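Local coordinates for putative sugar binding protein (Geobacillus stearothermophilus, PDB 6GT9) that binds galactose and probably glucose, apparently as the sugar-recognising part of a three-component sensing system for galactan utilization, at residues Glu233-Asp247 / Tyr255-Gln267. Residues are numbered along the deposited sequence; the frame is centred on the assembly and turned at random.
Sequences EQFHREQKTYIIGFD and YLQKGTIAATVVQ. With GAL (beta-D-galactopyranose), chain E.
Strands 242-246 and 263-266 are the two parallel strands of a right-handed beta-alpha-beta unit whose C-terminal ends reach the galactose site, where Asp247 and Gln267 meet. Gln267 NE2 gives one hydrogen to Asp247 OD1 (2.7 Å), on the syn lone pair and with carboxylate and amide nearly coplanar, and another to galactose O2 (3.1 Å) along an almost straight line. Asp247 OD2 accepts galactose O1 at 2.6 Å, so sugar, acid and amide close a ring of hydrogen bonds; Thr133 OG1 hydrogen-bonds Gln267 OE1. The backbone ladder runs through Gly245 N to Ala263 O, Val265 N to Gly245 O and Asp247 N to Val265 O, the last at 2.7 Å. Thr264 OG1, set anti to its own backbone N (chi1 -164°), donates in the carbonyl plane to Asp247 O (2.9 Å) and so tethers the backbone of the sugar-binding acid just past the strand. Val265 lies over one face of the Phe246 ring, its CB 3.7 Å from the centroid in a CH-pi contact, while the amide of Gln267 comes to the ring edge, nearly perpendicular to it. An alanine in place of Phe246 would probably leave Val265 without its aromatic cover and Gln267 freer to shift beside the sugar. At the far end, the carboxylate of Glu233 forms a salt bridge through OE1 with Lys258 NZ (2.6 Å), which approaches from above the carboxylate plane; the ring edge of Tyr255 lies alongside. This joins the ends of helices 224-235 and 250-258. A sugar held at the C-terminal strand ends of such a Rossmann-like lobe, in the cleft between two lobes, is characteristic of sugar-binding members of the periplasmic-binding-protein fold.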
loop_
_atom_site.group_PDB
_atom_site.type_symbol
_atom_site.label_atom_id
_atom_site.label_comp_id
_atom_site.label_asym_id
_atom_site.label_seq_id
_atom_site.Cartn_x
_atom_site.Cartn_y
_atom_site.Cartn_z
ATOM N N GLU A 233 23.890 -1.150 -0.153
ATOM C CA GLU A 233 24.897 -1.609 0.798
ATOM C C GLU A 233 25.924 -2.526 0.144
ATOM O O GLU A 233 27.077 -2.564 0.586
ATOM C CB GLU A 233 24.233 -2.307 1.986
ATOM C CG GLU A 233 23.547 -1.343 2.936
ATOM C CD GLU A 233 23.203 -1.963 4.284
ATOM O OE1 GLU A 233 22.750 -1.216 5.185
ATOM O OE2 GLU A 233 23.374 -3.193 4.443
ATOM N N GLN A 234 25.539 -3.261 -0.906
ATOM C CA GLN A 234 26.504 -4.129 -1.577
ATOM C C GLN A 234 27.557 -3.334 -2.331
ATOM O O GLN A 234 28.694 -3.802 -2.478
ATOM C CB GLN A 234 25.799 -5.090 -2.530
ATOM C CG GLN A 234 24.835 -6.039 -1.843
ATOM C CD GLN A 234 24.304 -7.107 -2.772
ATOM O OE1 GLN A 234 23.869 -6.820 -3.895
ATOM N NE2 GLN A 234 24.307 -8.348 -2.300
ATOM N N PHE A 235 27.203 -2.152 -2.840
ATOM C CA PHE A 235 28.227 -1.269 -3.391
ATOM C C PHE A 235 29.136 -0.735 -2.291
ATOM O O PHE A 235 30.365 -0.708 -2.447
ATOM C CB PHE A 235 27.577 -0.117 -4.150
ATOM C CG PHE A 235 27.088 -0.485 -5.524
ATOM C CD1 PHE A 235 27.968 -0.554 -6.593
ATOM C CD2 PHE A 235 25.748 -0.746 -5.748
ATOM C CE1 PHE A 235 27.522 -0.878 -7.857
ATOM C CE2 PHE A 235 25.293 -1.071 -7.010
ATOM C CZ PHE A 235 26.184 -1.139 -8.068
ATOM N N HIS A 236 28.555 -0.338 -1.164
ATOM C CA HIS A 236 29.272 0.344 -0.095
ATOM C C HIS A 236 30.153 1.451 -0.671
ATOM O O HIS A 236 31.379 1.455 -0.535
ATOM C CB HIS A 236 30.095 -0.634 0.747
ATOM C CG HIS A 236 30.449 -0.095 2.101
ATOM N ND1 HIS A 236 31.429 0.858 2.291
ATOM C CD2 HIS A 236 29.933 -0.354 3.327
ATOM C CE1 HIS A 236 31.512 1.152 3.577
ATOM N NE2 HIS A 236 30.615 0.430 4.227
ATOM N N ARG A 237 29.497 2.378 -1.362
ATOM C CA ARG A 237 30.161 3.583 -1.822
ATOM C C ARG A 237 30.386 4.539 -0.653
ATOM O O ARG A 237 29.700 4.477 0.373
ATOM C CB ARG A 237 29.325 4.288 -2.886
ATOM C CG ARG A 237 29.028 3.478 -4.130
ATOM C CD ARG A 237 28.559 4.434 -5.215
ATOM N NE ARG A 237 29.446 5.595 -5.271
ATOM C CZ ARG A 237 29.080 6.794 -5.701
ATOM N NH1 ARG A 237 27.831 7.000 -6.107
ATOM N NH2 ARG A 237 29.949 7.792 -5.705
ATOM N N GLU A 238 31.351 5.450 -0.821
ATOM C CA GLU A 238 31.489 6.524 0.158
ATOM C C GLU A 238 30.393 7.568 -0.004
ATOM O O GLU A 238 29.823 8.035 0.990
ATOM C CB GLU A 238 32.862 7.200 0.055
ATOM C CG GLU A 238 33.008 8.315 1.097
ATOM C CD GLU A 238 34.260 9.163 0.935
ATOM O OE1 GLU A 238 35.016 8.957 -0.043
ATOM O OE2 GLU A 238 34.481 10.045 1.797
ATOM N N GLN A 239 30.146 7.961 -1.241
ATOM C CA GLN A 239 29.151 8.970 -1.531
ATOM C C GLN A 239 27.742 8.398 -1.346
ATOM O O GLN A 239 27.248 7.666 -2.126
ATOM C CB GLN A 239 29.437 9.677 -2.853
ATOM C CG GLN A 239 30.922 10.029 -3.033
ATOM C CD GLN A 239 31.473 11.165 -2.134
ATOM O OE1 GLN A 239 32.465 11.001 -1.419
ATOM N NE2 GLN A 239 30.862 12.339 -2.233
ATOM N N LYS A 240 27.129 8.756 -0.245
ATOM C CA LYS A 240 25.852 8.201 0.109
ATOM C C LYS A 240 24.670 8.394 -0.864
ATOM O O LYS A 240 24.675 9.234 -1.727
ATOM C CB LYS A 240 25.513 8.505 1.575
ATOM C CG LYS A 240 24.810 7.368 2.322
ATOM C CD LYS A 240 25.003 7.501 3.812
ATOM C CE LYS A 240 23.790 7.023 4.599
ATOM N NZ LYS A 240 23.644 7.756 5.890
ATOM N N THR A 241 23.672 7.542 -0.700
ATOM C CA THR A 241 22.488 7.511 -1.527
ATOM C C THR A 241 21.311 7.737 -0.607
ATOM O O THR A 241 21.231 7.115 0.382
ATOM C CB THR A 241 22.359 6.116 -2.127
ATOM O OG1 THR A 241 23.459 5.877 -2.966
ATOM C CG2 THR A 241 21.106 5.949 -2.911
ATOM N N TYR A 242 20.422 8.640 -0.975
ATOM C CA TYR A 242 19.240 8.955 -0.181
ATOM C C TYR A 242 18.116 7.990 -0.538
ATOM O O TYR A 242 17.769 7.838 -1.711
ATOM C CB TYR A 242 18.799 10.400 -0.422
ATOM C CG TYR A 242 17.567 10.826 0.358
ATOM C CD1 TYR A 242 17.676 11.367 1.633
ATOM C CD2 TYR A 242 16.291 10.691 -0.189
ATOM C CE1 TYR A 242 16.540 11.757 2.349
ATOM C CE2 TYR A 242 15.154 11.080 0.517
ATOM C CZ TYR A 242 15.282 11.609 1.783
ATOM O OH TYR A 242 14.150 12.008 2.480
ATOM N N ILE A 243 17.545 7.338 0.469
ATOM C CA ILE A 243 16.442 6.398 0.253
ATOM C C ILE A 243 15.260 6.829 1.103
ATOM O O ILE A 243 15.373 6.900 2.333
ATOM C CB ILE A 243 16.831 4.956 0.603
ATOM C CG1 ILE A 243 18.053 4.518 -0.189
ATOM C CG2 ILE A 243 15.665 4.014 0.304
ATOM C CD1 ILE A 243 18.525 3.127 0.184
ATOM N N ILE A 244 14.118 7.074 0.464
ATOM C CA ILE A 244 12.856 7.213 1.181
ATOM C C ILE A 244 11.912 6.128 0.671
ATOM O O ILE A 244 11.739 5.961 -0.543
ATOM C CB ILE A 244 12.252 8.630 1.051
ATOM C CG1 ILE A 244 10.930 8.724 1.851
ATOM C CG2 ILE A 244 12.085 9.032 -0.400
ATOM C CD1 ILE A 244 10.446 10.152 2.150
ATOM N N GLY A 245 11.366 5.349 1.594
ATOM C CA GLY A 245 10.460 4.266 1.229
ATOM C C GLY A 245 9.123 4.350 1.931
ATOM O O GLY A 245 8.798 5.380 2.526
ATOM N N PHE A 246 8.334 3.273 1.862
ATOM C CA PHE A 246 7.018 3.196 2.477
ATOM C C PHE A 246 6.987 2.126 3.560
ATOM O O PHE A 246 7.680 1.110 3.476
ATOM C CB PHE A 246 5.919 2.892 1.439
ATOM C CG PHE A 246 5.080 4.092 1.080
ATOM C CD1 PHE A 246 5.594 5.095 0.275
ATOM C CD2 PHE A 246 3.794 4.223 1.571
ATOM C CE1 PHE A 246 4.838 6.197 -0.055
ATOM C CE2 PHE A 246 3.024 5.336 1.260
ATOM C CZ PHE A 246 3.558 6.329 0.440
ATOM N N ASP A 247 6.176 2.395 4.586
ATOM C CA ASP A 247 5.804 1.470 5.653
ATOM C C ASP A 247 6.950 1.181 6.607
ATOM O O ASP A 247 8.067 1.693 6.443
ATOM C CB ASP A 247 5.238 0.174 5.063
ATOM C CG ASP A 247 4.101 0.447 4.115
ATOM O OD1 ASP A 247 3.088 1.047 4.536
ATOM O OD2 ASP A 247 4.248 0.121 2.930
ATOM N N TYR A 255 17.095 -0.827 8.694
ATOM C CA TYR A 255 17.880 -0.018 7.764
ATOM C C TYR A 255 17.847 1.463 8.136
ATOM O O TYR A 255 18.847 2.178 7.978
ATOM C CB TYR A 255 17.354 -0.216 6.346
ATOM C CG TYR A 255 17.889 -1.423 5.607
ATOM C CD1 TYR A 255 19.256 -1.644 5.484
ATOM C CD2 TYR A 255 17.019 -2.332 5.002
ATOM C CE1 TYR A 255 19.748 -2.742 4.788
ATOM C CE2 TYR A 255 17.497 -3.427 4.308
ATOM C CZ TYR A 255 18.860 -3.627 4.202
ATOM O OH TYR A 255 19.332 -4.718 3.511
ATOM N N LEU A 256 16.688 1.947 8.595
ATOM C CA LEU A 256 16.582 3.309 9.098
ATOM C C LEU A 256 17.503 3.521 10.291
ATOM O O LEU A 256 18.165 4.562 10.402
ATOM C CB LEU A 256 15.129 3.586 9.478
ATOM C CG LEU A 256 14.513 4.971 9.553
ATOM C CD1 LEU A 256 14.689 5.729 8.255
ATOM C CD2 LEU A 256 13.037 4.788 9.867
ATOM N N GLN A 257 17.562 2.538 11.192
ATOM C CA GLN A 257 18.471 2.636 12.327
ATOM C C GLN A 257 19.925 2.625 11.869
ATOM O O GLN A 257 20.760 3.356 12.416
ATOM C CB GLN A 257 18.196 1.497 13.310
ATOM C CG GLN A 257 19.071 1.502 14.558
ATOM C CD GLN A 257 18.761 2.648 15.514
ATOM O OE1 GLN A 257 19.667 3.205 16.138
ATOM N NE2 GLN A 257 17.481 2.997 15.640
ATOM N N LYS A 258 20.243 1.813 10.858
ATOM C CA LYS A 258 21.593 1.746 10.315
ATOM C C LYS A 258 21.971 2.979 9.513
ATOM O O LYS A 258 23.159 3.158 9.216
ATOM C CB LYS A 258 21.751 0.514 9.428
ATOM C CG LYS A 258 22.068 -0.765 10.182
ATOM C CD LYS A 258 21.790 -2.007 9.338
ATOM C CE LYS A 258 23.013 -2.498 8.576
ATOM N NZ LYS A 258 23.559 -1.470 7.645
ATOM N N GLY A 259 21.005 3.820 9.148
ATOM C CA GLY A 259 21.268 4.979 8.320
ATOM C C GLY A 259 21.210 4.720 6.831
ATOM O O GLY A 259 21.278 5.678 6.051
ATOM N N THR A 260 21.066 3.458 6.416
ATOM C CA THR A 260 20.989 3.135 4.994
ATOM C C THR A 260 19.750 3.744 4.354
ATOM O O THR A 260 19.823 4.329 3.267
ATOM C CB THR A 260 20.991 1.622 4.809
ATOM O OG1 THR A 260 22.071 1.051 5.559
ATOM C CG2 THR A 260 21.136 1.276 3.343
ATOM N N ILE A 261 18.583 3.581 5.003
ATOM C CA ILE A 261 17.360 4.287 4.629
ATOM C C ILE A 261 17.282 5.577 5.431
ATOM O O ILE A 261 17.580 5.599 6.628
ATOM C CB ILE A 261 16.123 3.392 4.863
ATOM C CG1 ILE A 261 16.184 2.196 3.902
ATOM C CG2 ILE A 261 14.833 4.178 4.695
ATOM C CD1 ILE A 261 15.016 1.224 4.021
ATOM N N ALA A 262 16.894 6.666 4.770
ATOM C CA ALA A 262 16.802 7.967 5.425
ATOM C C ALA A 262 15.421 8.267 5.990
ATOM O O ALA A 262 15.304 8.992 6.990
ATOM C CB ALA A 262 17.181 9.076 4.441
ATOM N N ALA A 263 14.362 7.751 5.372
ATOM C CA ALA A 263 13.025 8.119 5.808
ATOM C C ALA A 263 12.049 7.072 5.308
ATOM O O ALA A 263 12.355 6.302 4.399
ATOM C CB ALA A 263 12.621 9.494 5.284
ATOM N N THR A 264 10.860 7.060 5.901
ATOM C CA THR A 264 9.833 6.175 5.371
ATOM C C THR A 264 8.452 6.706 5.741
ATOM O O THR A 264 8.273 7.378 6.760
ATOM C CB THR A 264 10.047 4.720 5.838
ATOM O OG1 THR A 264 9.272 3.846 5.008
ATOM C CG2 THR A 264 9.645 4.525 7.294
ATOM N N VAL A 265 7.479 6.415 4.880
ATOM C CA VAL A 265 6.113 6.895 5.046
ATOM C C VAL A 265 5.320 5.886 5.868
ATOM O O VAL A 265 5.228 4.703 5.510
ATOM C CB VAL A 265 5.445 7.148 3.688
ATOM C CG1 VAL A 265 4.036 7.714 3.894
ATOM C CG2 VAL A 265 6.304 8.113 2.861
ATOM N N VAL A 266 4.726 6.357 6.966
ATOM C CA VAL A 266 3.999 5.471 7.868
ATOM C C VAL A 266 2.606 5.207 7.319
ATOM O O VAL A 266 1.949 6.107 6.790
ATOM C CB VAL A 266 3.929 6.076 9.279
ATOM C CG1 VAL A 266 3.152 5.158 10.217
ATOM C CG2 VAL A 266 5.339 6.330 9.813
ATOM N N GLN A 267 2.152 3.963 7.432
ATOM C CA GLN A 267 0.742 3.647 7.258
ATOM C C GLN A 267 0.270 2.899 8.494
ATOM O O GLN A 267 1.061 2.543 9.367
ATOM C CB GLN A 267 0.483 2.812 5.994
ATOM C CG GLN A 267 0.813 3.486 4.661
ATOM C CD GLN A 267 0.252 2.709 3.488
ATOM O OE1 GLN A 267 -0.849 2.992 3.012
ATOM N NE2 GLN A 267 0.988 1.692 3.041
HETATM C C1 GAL E . 2.118 -1.188 0.809
HETATM C C2 GAL E . 0.747 -1.102 0.169
HETATM C C3 GAL E . 0.087 -2.489 0.057
HETATM C C4 GAL E . 0.998 -3.440 -0.701
HETATM C C5 GAL E . 2.390 -3.444 -0.093
HETATM C C6 GAL E . 3.395 -4.242 -0.926
HETATM O O1 GAL E . 2.699 0.099 0.867
HETATM O O2 GAL E . -0.125 -0.261 0.937
HETATM O O3 GAL E . -1.084 -2.395 -0.694
HETATM O O4 GAL E . 1.080 -3.058 -2.077
HETATM O O5 GAL E . 2.960 -2.080 0.049
HETATM O O6 GAL E . 4.549 -4.541 -0.172
HETATM O O HOH W 1 22.169 -4.989 3.369
HETATM O O HOH W 2 19.566 7.146 2.725
HETATM O O HOH W 3 2.812 0.555 7.187
#